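PDB 6GMM: adhesin LabA from Helicobacter pylori, which probably attaches the bacterium to the gastric mucosa as an outer-membrane lectin-type adhesin that binds LacdiNAc sugar motifs. Local coordinates for residues 98-102 with 135-139; 160-166 with 180-186; 417-422 with 433-438. The contacts are given in a common frame with arbitrary orientation. Residues are numbered along the deposited sequence.

Contacts 1 and 2 are neighbours on one side of the chain's centre, their centres 14 Å apart, and helix 128-145 ties them together. One flank of that helix takes the loop of contact 1, while the hairpin of contact 2 packs beside the same turn, meeting Lys136 and Gln139. The joint includes a salt bridge, Lys136 NZ to Glu180 OE2 at 3.0 Å, and packing of Ile166 CD1 4.0 Å from Gln139 CG. Contact 3 is a separate hairpin on the opposite side of the centre, 69 Å from contact 1 and 65 Å from contact 2 between centres. No sugar is bound in the coordinates given here, so none of the three can be assigned to a binding site from them.

Contact 1: residues 98-102 with 135-139; sequences FHNTP and NKAYQ
An irregular loop leaving strand 96-98 lies against one flank of helix 128-145, with Thr101 CA 7.2 Å from Asn135 CA and Asn100 CA 8.1 Å from Gln139 CA. Phe98, extended and with chi1 m, directs CB toward the helix and sets CD2 3.9 Å from Asn135 ND2. At His99 the side chain turns away, and a water bridges its O (2.7 Å) to Asn135 ND2 (2.9 Å). Asn100 is left-handed (phi/psi 58/24); its O accepts a weak hydrogen bond from Gln139 NE2 at 3.3 Å, and a second water joins this O to Gln139 OE1, 3.0 Å from each. Thr101 places CG2 3.7 Å from Asn135 OD1. Pro102 CG lies over one face of the Tyr138 ring, 4.0 Å from CZ. Asn135 (chi1 t) and Gln139 (m, m) are linked by Gln139 NE2 to Asn135 OD1 at 3.0 Å. Loop carbonyls thus meet the side-chain amides of Asn135 and Gln139 through one weak direct bond and through water, making this buried junction largely polar, with Pro102-Tyr138 its apolar end.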
loop_
_atom_site.group_PDB
_atom_site.type_symbol
_atom_site.label_atom_id
_atom_site.label_comp_id
_atom_site.label_asym_id
_atom_site.label_seq_id
_atom_site.Cartn_x
_atom_site.Cartn_y
_atom_site.Cartn_z
ATOM N N PHE A 98 16.338 7.605 29.774
ATOM C CA PHE A 98 15.478 6.719 29.020
ATOM C C PHE A 98 16.038 5.295 29.001
ATOM O O PHE A 98 17.191 5.067 28.626
ATOM C CB PHE A 98 15.273 7.286 27.607
ATOM C CG PHE A 98 14.868 8.754 27.584
ATOM C CD1 PHE A 98 15.833 9.763 27.560
ATOM C CD2 PHE A 98 13.529 9.122 27.590
ATOM C CE1 PHE A 98 15.457 11.116 27.544
ATOM C CE2 PHE A 98 13.157 10.470 27.550
ATOM C CZ PHE A 98 14.125 11.461 27.552
ATOM N N HIS A 99 15.224 4.346 29.463
ATOM C CA HIS A 99 15.575 2.933 29.504
ATOM C C HIS A 99 15.076 2.232 28.249
ATOM O O HIS A 99 14.177 2.740 27.562
ATOM C CB HIS A 99 14.932 2.295 30.721
ATOM C CG HIS A 99 15.602 2.700 31.984
ATOM N ND1 HIS A 99 15.258 3.869 32.639
ATOM C CD2 HIS A 99 16.658 2.137 32.609
ATOM C CE1 HIS A 99 16.084 3.957 33.663
ATOM N NE2 HIS A 99 16.950 2.940 33.682
ATOM N N ASN A 100 15.616 1.020 27.993
ATOM C CA ASN A 100 15.249 0.146 26.882
ATOM C C ASN A 100 15.440 0.800 25.532
ATOM O O ASN A 100 14.835 0.365 24.569
ATOM C CB ASN A 100 13.820 -0.409 27.052
ATOM C CG ASN A 100 13.547 -0.912 28.439
ATOM O OD1 ASN A 100 14.262 -1.781 28.965
ATOM N ND2 ASN A 100 12.519 -0.361 29.064
ATOM N N THR A 101 16.319 1.803 25.439
ATOM C CA THR A 101 16.589 2.447 24.162
ATOM C C THR A 101 17.355 1.485 23.205
ATOM O O THR A 101 17.833 0.428 23.650
ATOM C CB THR A 101 17.338 3.788 24.362
ATOM O OG1 THR A 101 18.656 3.546 24.861
ATOM C CG2 THR A 101 16.565 4.770 25.235
ATOM N N PRO A 102 17.477 1.827 21.891
ATOM C CA PRO A 102 18.231 0.939 20.995
ATOM C C PRO A 102 19.651 0.699 21.492
ATOM O O PRO A 102 20.325 1.626 21.911
ATOM C CB PRO A 102 18.266 1.707 19.665
ATOM C CG PRO A 102 17.168 2.699 19.745
ATOM C CD PRO A 102 16.963 3.025 21.175
ATOM N N ASN A 135 11.568 8.510 21.402
ATOM C CA ASN A 135 11.587 7.344 22.304
ATOM C C ASN A 135 10.197 6.783 22.617
ATOM O O ASN A 135 10.049 5.556 22.647
ATOM C CB ASN A 135 12.312 7.620 23.619
ATOM C CG ASN A 135 12.413 6.379 24.484
ATOM O OD1 ASN A 135 13.065 5.384 24.097
ATOM N ND2 ASN A 135 11.647 6.366 25.604
ATOM N N LYS A 136 9.201 7.679 22.899
ATOM C CA LYS A 136 7.847 7.273 23.282
ATOM C C LYS A 136 7.250 6.511 22.130
ATOM O O LYS A 136 6.719 5.420 22.325
ATOM C CB LYS A 136 6.978 8.487 23.677
ATOM C CG LYS A 136 5.568 8.132 24.144
ATOM C CD LYS A 136 4.883 9.338 24.769
ATOM C CE LYS A 136 3.448 9.057 25.140
ATOM N NZ LYS A 136 2.889 10.121 26.014
ATOM N N ALA A 137 7.385 7.073 20.921
ATOM C CA ALA A 137 6.912 6.476 19.688
ATOM C C ALA A 137 7.557 5.088 19.497
ATOM O O ALA A 137 6.836 4.115 19.291
ATOM C CB ALA A 137 7.237 7.379 18.518
ATOM N N TYR A 138 8.896 4.997 19.633
ATOM C CA TYR A 138 9.648 3.749 19.491
ATOM C C TYR A 138 9.161 2.681 20.494
ATOM O O TYR A 138 8.971 1.522 20.121
ATOM C CB TYR A 138 11.157 4.030 19.659
ATOM C CG TYR A 138 12.032 2.796 19.718
ATOM C CD1 TYR A 138 12.483 2.178 18.557
ATOM C CD2 TYR A 138 12.447 2.270 20.937
ATOM C CE1 TYR A 138 13.342 1.081 18.608
ATOM C CE2 TYR A 138 13.269 1.149 21.000
ATOM C CZ TYR A 138 13.732 0.571 19.833
ATOM O OH TYR A 138 14.556 -0.518 19.904
ATOM N N GLN A 139 8.944 3.088 21.754
ATOM C CA GLN A 139 8.509 2.169 22.806
ATOM C C GLN A 139 7.143 1.611 22.539
ATOM O O GLN A 139 6.941 0.433 22.805
ATOM C CB GLN A 139 8.609 2.768 24.228
ATOM C CG GLN A 139 10.001 3.189 24.679
ATOM C CD GLN A 139 11.045 2.105 24.706
ATOM O OE1 GLN A 139 10.759 0.919 24.936
ATOM N NE2 GLN A 139 12.297 2.514 24.511
HETATM O O HOH W 1 11.898 4.209 27.556
HETATM O O HOH W 2 14.508 -1.879 22.205
HETATM O O HOH W 3 12.427 -1.394 23.972
#

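Contact 2: residues 160-166 with 180-186; sequences TELKFTI and EEIVTKN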
loop_
_atom_site.group_PDB
_atom_site.type_symbol
_atom_site.label_atom_id
_atom_site.label_comp_id
_atom_site.label_asym_id
_atom_site.label_seq_id
_atom_site.Cartn_x
_atom_site.Cartn_y
_atom_site.Cartn_z
ATOM N N THR A 160 -8.116 -3.373 20.026
ATOM C CA THR A 160 -7.278 -4.100 20.991
ATOM C C THR A 160 -6.446 -3.067 21.771
ATOM O O THR A 160 -5.743 -2.272 21.151
ATOM C CB THR A 160 -6.439 -5.200 20.308
ATOM O OG1 THR A 160 -7.332 -6.123 19.682
ATOM C CG2 THR A 160 -5.545 -5.960 21.304
ATOM N N GLU A 161 -6.565 -3.055 23.117
ATOM C CA GLU A 161 -5.866 -2.110 24.001
ATOM C C GLU A 161 -4.390 -2.456 24.199
ATOM O O GLU A 161 -4.034 -3.626 24.403
ATOM C CB GLU A 161 -6.582 -2.014 25.368
ATOM C CG GLU A 161 -6.003 -0.984 26.334
ATOM C CD GLU A 161 -6.415 -1.139 27.789
ATOM O OE1 GLU A 161 -6.942 -0.154 28.358
ATOM O OE2 GLU A 161 -6.192 -2.228 28.371
ATOM N N LEU A 162 -3.544 -1.414 24.161
ATOM C CA LEU A 162 -2.118 -1.484 24.442
ATOM C C LEU A 162 -1.877 -0.646 25.709
ATOM O O LEU A 162 -2.161 0.560 25.722
ATOM C CB LEU A 162 -1.268 -0.975 23.261
ATOM C CG LEU A 162 0.244 -1.226 23.375
ATOM C CD1 LEU A 162 0.589 -2.714 23.230
ATOM C CD2 LEU A 162 0.996 -0.428 22.349
ATOM N N LYS A 163 -1.428 -1.305 26.792
ATOM C CA LYS A 163 -1.216 -0.642 28.082
ATOM C C LYS A 163 0.093 -1.058 28.775
ATOM O O LYS A 163 0.272 -2.228 29.125
ATOM C CB LYS A 163 -2.433 -0.864 29.000
ATOM C CG LYS A 163 -2.558 0.152 30.127
ATOM C CD LYS A 163 -3.781 -0.110 31.005
ATOM C CE LYS A 163 -3.564 -1.162 32.070
ATOM N NZ LYS A 163 -4.801 -1.405 32.863
ATOM N N PHE A 164 0.988 -0.083 28.989
ATOM C CA PHE A 164 2.291 -0.282 29.634
ATOM C C PHE A 164 2.825 1.032 30.197
ATOM O O PHE A 164 2.460 2.109 29.725
ATOM C CB PHE A 164 3.324 -0.908 28.665
ATOM C CG PHE A 164 3.721 -0.007 27.515
ATOM C CD1 PHE A 164 2.912 0.117 26.395
ATOM C CD2 PHE A 164 4.906 0.720 27.556
ATOM C CE1 PHE A 164 3.265 0.977 25.353
ATOM C CE2 PHE A 164 5.263 1.571 26.504
ATOM C CZ PHE A 164 4.447 1.685 25.406
ATOM N N THR A 165 3.742 0.924 31.160
ATOM C CA THR A 165 4.430 2.045 31.807
ATOM C C THR A 165 5.813 2.213 31.185
ATOM O O THR A 165 6.558 1.237 31.033
ATOM C CB THR A 165 4.499 1.808 33.318
ATOM O OG1 THR A 165 3.172 1.733 33.829
ATOM C CG2 THR A 165 5.254 2.904 34.061
ATOM N N ILE A 166 6.128 3.450 30.793
ATOM C CA ILE A 166 7.429 3.847 30.265
ATOM C C ILE A 166 8.307 4.210 31.489
ATOM O O ILE A 166 7.759 4.734 32.465
ATOM C CB ILE A 166 7.228 5.035 29.283
ATOM C CG1 ILE A 166 8.241 5.002 28.149
ATOM C CG2 ILE A 166 7.197 6.408 29.977
ATOM C CD1 ILE A 166 7.728 5.603 26.893
ATOM N N GLU A 180 5.700 7.363 32.835
ATOM C CA GLU A 180 4.272 7.519 32.563
ATOM C C GLU A 180 3.616 6.235 32.045
ATOM O O GLU A 180 4.275 5.409 31.405
ATOM C CB GLU A 180 3.971 8.724 31.626
ATOM C CG GLU A 180 4.357 8.557 30.164
ATOM C CD GLU A 180 3.737 9.556 29.200
ATOM O OE1 GLU A 180 2.488 9.598 29.103
ATOM O OE2 GLU A 180 4.505 10.260 28.503
ATOM N N GLU A 181 2.311 6.087 32.318
ATOM C CA GLU A 181 1.550 4.932 31.880
ATOM C C GLU A 181 0.799 5.268 30.575
ATOM O O GLU A 181 -0.025 6.197 30.530
ATOM C CB GLU A 181 0.610 4.429 32.997
ATOM C CG GLU A 181 -0.170 3.173 32.616
ATOM C CD GLU A 181 -1.613 3.090 33.086
ATOM O OE1 GLU A 181 -2.341 4.109 32.999
ATOM O OE2 GLU A 181 -2.032 1.979 33.485
ATOM N N ILE A 182 1.115 4.511 29.513
ATOM C CA ILE A 182 0.503 4.678 28.199
ATOM C C ILE A 182 -0.719 3.789 28.069
ATOM O O ILE A 182 -0.660 2.591 28.364
ATOM C CB ILE A 182 1.536 4.434 27.071
ATOM C CG1 ILE A 182 2.681 5.466 27.133
ATOM C CG2 ILE A 182 0.899 4.410 25.688
ATOM C CD1 ILE A 182 3.960 4.856 27.360
ATOM N N VAL A 183 -1.841 4.402 27.669
ATOM C CA VAL A 183 -3.102 3.707 27.387
ATOM C C VAL A 183 -3.494 4.117 25.985
ATOM O O VAL A 183 -3.828 5.281 25.758
ATOM C CB VAL A 183 -4.232 3.955 28.416
ATOM C CG1 VAL A 183 -5.386 3.000 28.164
ATOM C CG2 VAL A 183 -3.725 3.807 29.850
ATOM N N THR A 184 -3.352 3.184 25.026
ATOM C CA THR A 184 -3.673 3.390 23.605
ATOM C C THR A 184 -4.165 2.081 22.961
ATOM O O THR A 184 -4.459 1.124 23.688
ATOM C CB THR A 184 -2.482 4.058 22.858
ATOM O OG1 THR A 184 -2.932 4.448 21.557
ATOM C CG2 THR A 184 -1.252 3.147 22.745
ATOM N N LYS A 185 -4.315 2.055 21.609
ATOM C CA LYS A 185 -4.764 0.861 20.885
ATOM C C LYS A 185 -3.599 0.229 20.113
ATOM O O LYS A 185 -2.727 0.941 19.584
ATOM C CB LYS A 185 -5.949 1.161 19.922
ATOM C CG LYS A 185 -7.216 1.784 20.532
ATOM C CD LYS A 185 -8.007 0.827 21.414
ATOM C CE LYS A 185 -9.208 1.494 22.034
ATOM N NZ LYS A 185 -9.754 0.693 23.168
ATOM N N ASN A 186 -3.579 -1.113 20.070
ATOM C CA ASN A 186 -2.617 -1.880 19.292
ATOM C C ASN A 186 -3.335 -2.043 17.972
ATOM O O ASN A 186 -4.051 -3.035 17.747
ATOM C CB ASN A 186 -2.306 -3.260 19.898
ATOM C CG ASN A 186 -1.161 -3.962 19.187
ATOM O OD1 ASN A 186 -0.732 -3.548 18.103
ATOM N ND2 ASN A 186 -0.603 -5.022 19.790
#
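This is a two-stranded antiparallel pairing at the protein surface, in which strands 161-165 and 181-185 form a small sheet of their own beside helices 128-145 and 188-205. Their axes approach to 4.4 Å with 162° between the N-to-C directions. Leu162 pairs with Thr184 and Phe164 with Ile182 as hydrogen-bonded pairs: Leu162 N to Thr184 O is 2.7 Å, Thr184 N to Leu162 O 3.0 Å, Phe164 N to Ile182 O 3.2 Å and Ile182 N to Phe164 O 2.8 Å. The pattern continues with Asn186 N to Thr160 O at 2.7 Å at one end and Ile166 N to Glu180 O at 2.8 Å at the other. At the intervening non-hydrogen-bonded pair Lys163-Val183, Lys163 CA comes 3.3 Å from Ile182 O in a CA-H...O contact.

The two faces differ in character. Leu162, Phe164, Ile182 and Thr184 share one of them; Ile182 CB sits over the Phe164 ring, whose CE2 is 3.6 Å from Ile182 CD1, and Ile166 CB adds a contact to the same CD1 at 3.8 Å. Ile140 of helix 128-145 packs on Leu162, Phe164 and Ile182, while Val190 of helix 188-205 meets Thr184. The other face carries Lys163, Thr165, Glu181 and Val183, all exposed; Lys163 NZ and Glu181 OE2, 4.4 Å apart, lie beyond salt-bridge range. Glu180, at the margin, instead forms a salt bridge with Lys136 of helix 128-145. With a mainly apolar side on the helices and an exposed side bearing charges, the pair has the two-faced build of an amphipathic antiparallel beta hairpin, its connection almost wholly unmodelled.

Contact 3: residues 417-422 with 433-438; sequences NVVSKK and DNYYID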
loop_
_atom_site.group_PDB
_atom_site.type_symbol
_atom_site.label_atom_id
_atom_site.label_comp_id
_atom_site.label_asym_id
_atom_site.label_seq_id
_atom_site.Cartn_x
_atom_site.Cartn_y
_atom_site.Cartn_z
ATOM N N ASN A 417 -19.895 -5.885 -41.061
ATOM C CA ASN A 417 -20.271 -6.981 -40.170
ATOM C C ASN A 417 -19.384 -7.152 -38.909
ATOM O O ASN A 417 -19.624 -8.092 -38.140
ATOM C CB ASN A 417 -20.363 -8.289 -40.956
ATOM C CG ASN A 417 -21.510 -8.322 -41.945
ATOM O OD1 ASN A 417 -22.636 -7.842 -41.668
ATOM N ND2 ASN A 417 -21.245 -8.915 -43.113
ATOM N N VAL A 418 -18.417 -6.227 -38.660
ATOM C CA VAL A 418 -17.543 -6.230 -37.460
ATOM C C VAL A 418 -18.385 -6.218 -36.169
ATOM O O VAL A 418 -17.982 -6.754 -35.142
ATOM C CB VAL A 418 -16.450 -5.117 -37.474
ATOM C CG1 VAL A 418 -17.041 -3.724 -37.270
ATOM C CG2 VAL A 418 -15.364 -5.397 -36.439
ATOM N N VAL A 419 -19.552 -5.576 -36.254
ATOM C CA VAL A 419 -20.564 -5.476 -35.218
ATOM C C VAL A 419 -21.893 -5.814 -35.867
ATOM O O VAL A 419 -22.076 -5.655 -37.087
ATOM C CB VAL A 419 -20.598 -4.104 -34.486
ATOM C CG1 VAL A 419 -19.288 -3.817 -33.781
ATOM C CG2 VAL A 419 -20.959 -2.956 -35.428
ATOM N N SER A 420 -22.799 -6.333 -35.055
ATOM C CA SER A 420 -24.160 -6.655 -35.459
ATOM C C SER A 420 -25.035 -6.620 -34.222
ATOM O O SER A 420 -24.532 -6.752 -33.093
ATOM C CB SER A 420 -24.245 -8.006 -36.175
ATOM O OG SER A 420 -23.825 -9.105 -35.384
ATOM N N LYS A 421 -26.325 -6.365 -34.436
ATOM C CA LYS A 421 -27.331 -6.378 -33.383
ATOM C C LYS A 421 -28.512 -7.258 -33.816
ATOM O O LYS A 421 -28.854 -7.335 -35.004
ATOM C CB LYS A 421 -27.726 -4.976 -32.878
ATOM C CG LYS A 421 -28.264 -4.017 -33.928
ATOM C CD LYS A 421 -28.525 -2.657 -33.279
ATOM C CE LYS A 421 -29.954 -2.190 -33.412
ATOM N NZ LYS A 421 -30.179 -0.904 -32.699
ATOM N N LYS A 422 -29.038 -8.017 -32.861
ATOM C CA LYS A 422 -30.145 -8.948 -33.058
ATOM C C LYS A 422 -31.207 -8.552 -32.030
ATOM O O LYS A 422 -30.876 -8.360 -30.859
ATOM C CB LYS A 422 -29.644 -10.379 -32.790
ATOM C CG LYS A 422 -30.233 -11.473 -33.669
ATOM C CD LYS A 422 -29.126 -12.309 -34.350
ATOM C CE LYS A 422 -28.545 -13.415 -33.495
ATOM N NZ LYS A 422 -27.251 -13.917 -34.042
ATOM N N ASP A 433 -32.157 -5.731 -27.185
ATOM C CA ASP A 433 -31.151 -5.774 -28.246
ATOM C C ASP A 433 -29.902 -6.493 -27.782
ATOM O O ASP A 433 -29.323 -6.161 -26.738
ATOM C CB ASP A 433 -30.844 -4.376 -28.805
ATOM C CG ASP A 433 -31.957 -3.833 -29.680
ATOM O OD1 ASP A 433 -32.916 -3.257 -29.126
ATOM O OD2 ASP A 433 -31.880 -4.009 -30.920
ATOM N N ASN A 434 -29.545 -7.532 -28.534
ATOM C CA ASN A 434 -28.387 -8.365 -28.286
ATOM C C ASN A 434 -27.306 -7.915 -29.242
ATOM O O ASN A 434 -27.498 -7.960 -30.459
ATOM C CB ASN A 434 -28.743 -9.836 -28.479
ATOM C CG ASN A 434 -29.025 -10.563 -27.187
ATOM O OD1 ASN A 434 -29.645 -10.028 -26.251
ATOM N ND2 ASN A 434 -28.576 -11.811 -27.116
ATOM N N TYR A 435 -26.202 -7.406 -28.693
ATOM C CA TYR A 435 -25.117 -6.891 -29.507
ATOM C C TYR A 435 -24.032 -7.930 -29.662
ATOM O O TYR A 435 -23.860 -8.799 -28.799
ATOM C CB TYR A 435 -24.581 -5.573 -28.943
ATOM C CG TYR A 435 -25.576 -4.437 -29.027
ATOM C CD1 TYR A 435 -25.608 -3.596 -30.132
ATOM C CD2 TYR A 435 -26.455 -4.171 -27.974
ATOM C CE1 TYR A 435 -26.501 -2.527 -30.201
ATOM C CE2 TYR A 435 -27.356 -3.108 -28.035
ATOM C CZ TYR A 435 -27.383 -2.295 -29.157
ATOM O OH TYR A 435 -28.288 -1.269 -29.246
ATOM N N TYR A 436 -23.357 -7.892 -30.808
ATOM C CA TYR A 436 -22.332 -8.862 -31.152
ATOM C C TYR A 436 -21.155 -8.165 -31.787
ATOM O O TYR A 436 -21.272 -7.027 -32.247
ATOM C CB TYR A 436 -22.922 -9.936 -32.112
ATOM C CG TYR A 436 -24.097 -10.694 -31.521
ATOM C CD1 TYR A 436 -23.902 -11.863 -30.789
ATOM C CD2 TYR A 436 -25.405 -10.244 -31.695
ATOM C CE1 TYR A 436 -24.974 -12.552 -30.223
ATOM C CE2 TYR A 436 -26.485 -10.918 -31.124
ATOM C CZ TYR A 436 -26.264 -12.073 -30.389
ATOM O OH TYR A 436 -27.321 -12.746 -29.829
ATOM N N ILE A 437 -20.015 -8.848 -31.793
ATOM C CA ILE A 437 -18.781 -8.377 -32.397
ATOM C C ILE A 437 -18.040 -9.562 -33.032
ATOM O O ILE A 437 -17.937 -10.626 -32.414
ATOM C CB ILE A 437 -17.914 -7.497 -31.436
ATOM C CG1 ILE A 437 -16.676 -6.923 -32.159
ATOM C CG2 ILE A 437 -17.536 -8.203 -30.100
ATOM C CD1 ILE A 437 -16.014 -5.726 -31.492
ATOM N N ASP A 438 -17.573 -9.386 -34.279
ATOM C CA ASP A 438 -16.807 -10.396 -34.997
ATOM C C ASP A 438 -15.364 -10.205 -34.606
ATOM O O ASP A 438 -14.752 -9.184 -34.955
ATOM C CB ASP A 438 -16.989 -10.235 -36.511
ATOM C CG ASP A 438 -16.422 -11.388 -37.307
ATOM O OD1 ASP A 438 -15.177 -11.568 -37.298
ATOM O OD2 ASP A 438 -17.208 -12.091 -37.954
#
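Tyr436, Lys422 and Lys421 bury the most surface in this antiparallel beta hairpin, which precedes helix 439-452. Tyr436 is paired with Ser420, its N 2.8 Å from Ser420 O, and its ring lies on the face shared with Lys422 and Asn434. Lys422 CB rests 3.6 Å from Tyr436 CE2, and its chain folds so that NZ stands over the ring, 4.5 Å from the centroid and 23° off the normal, a cation-pi interaction. Backbone bonds secure the same lysine to Asn434: Lys422 N to Asn434 O is 2.9 Å and Asn434 N to Lys422 O 2.8 Å.

Lys421 projects from the other face. Its CD lies 3.7 Å from Tyr435 CE1, and its NZ makes a long salt bridge of 4.0 Å to Asp433 OD2. Val419 and Ile437 also belong to this face, where Tyr19 of helix 4-28 and Tyr399 of helix 388-408 help cover the hairpin. Next to the Val419-Ile437 pair, Asp438 N hydrogen-bonds to Val418 O at 2.8 Å, and Asp438 is the N-cap residue of helix 439-452, its OD1 accepting from Ile441 N. Alongside Tyr436, Asn434 ND2 donates a 3.1 Å hydrogen bond to Tyr436 OH.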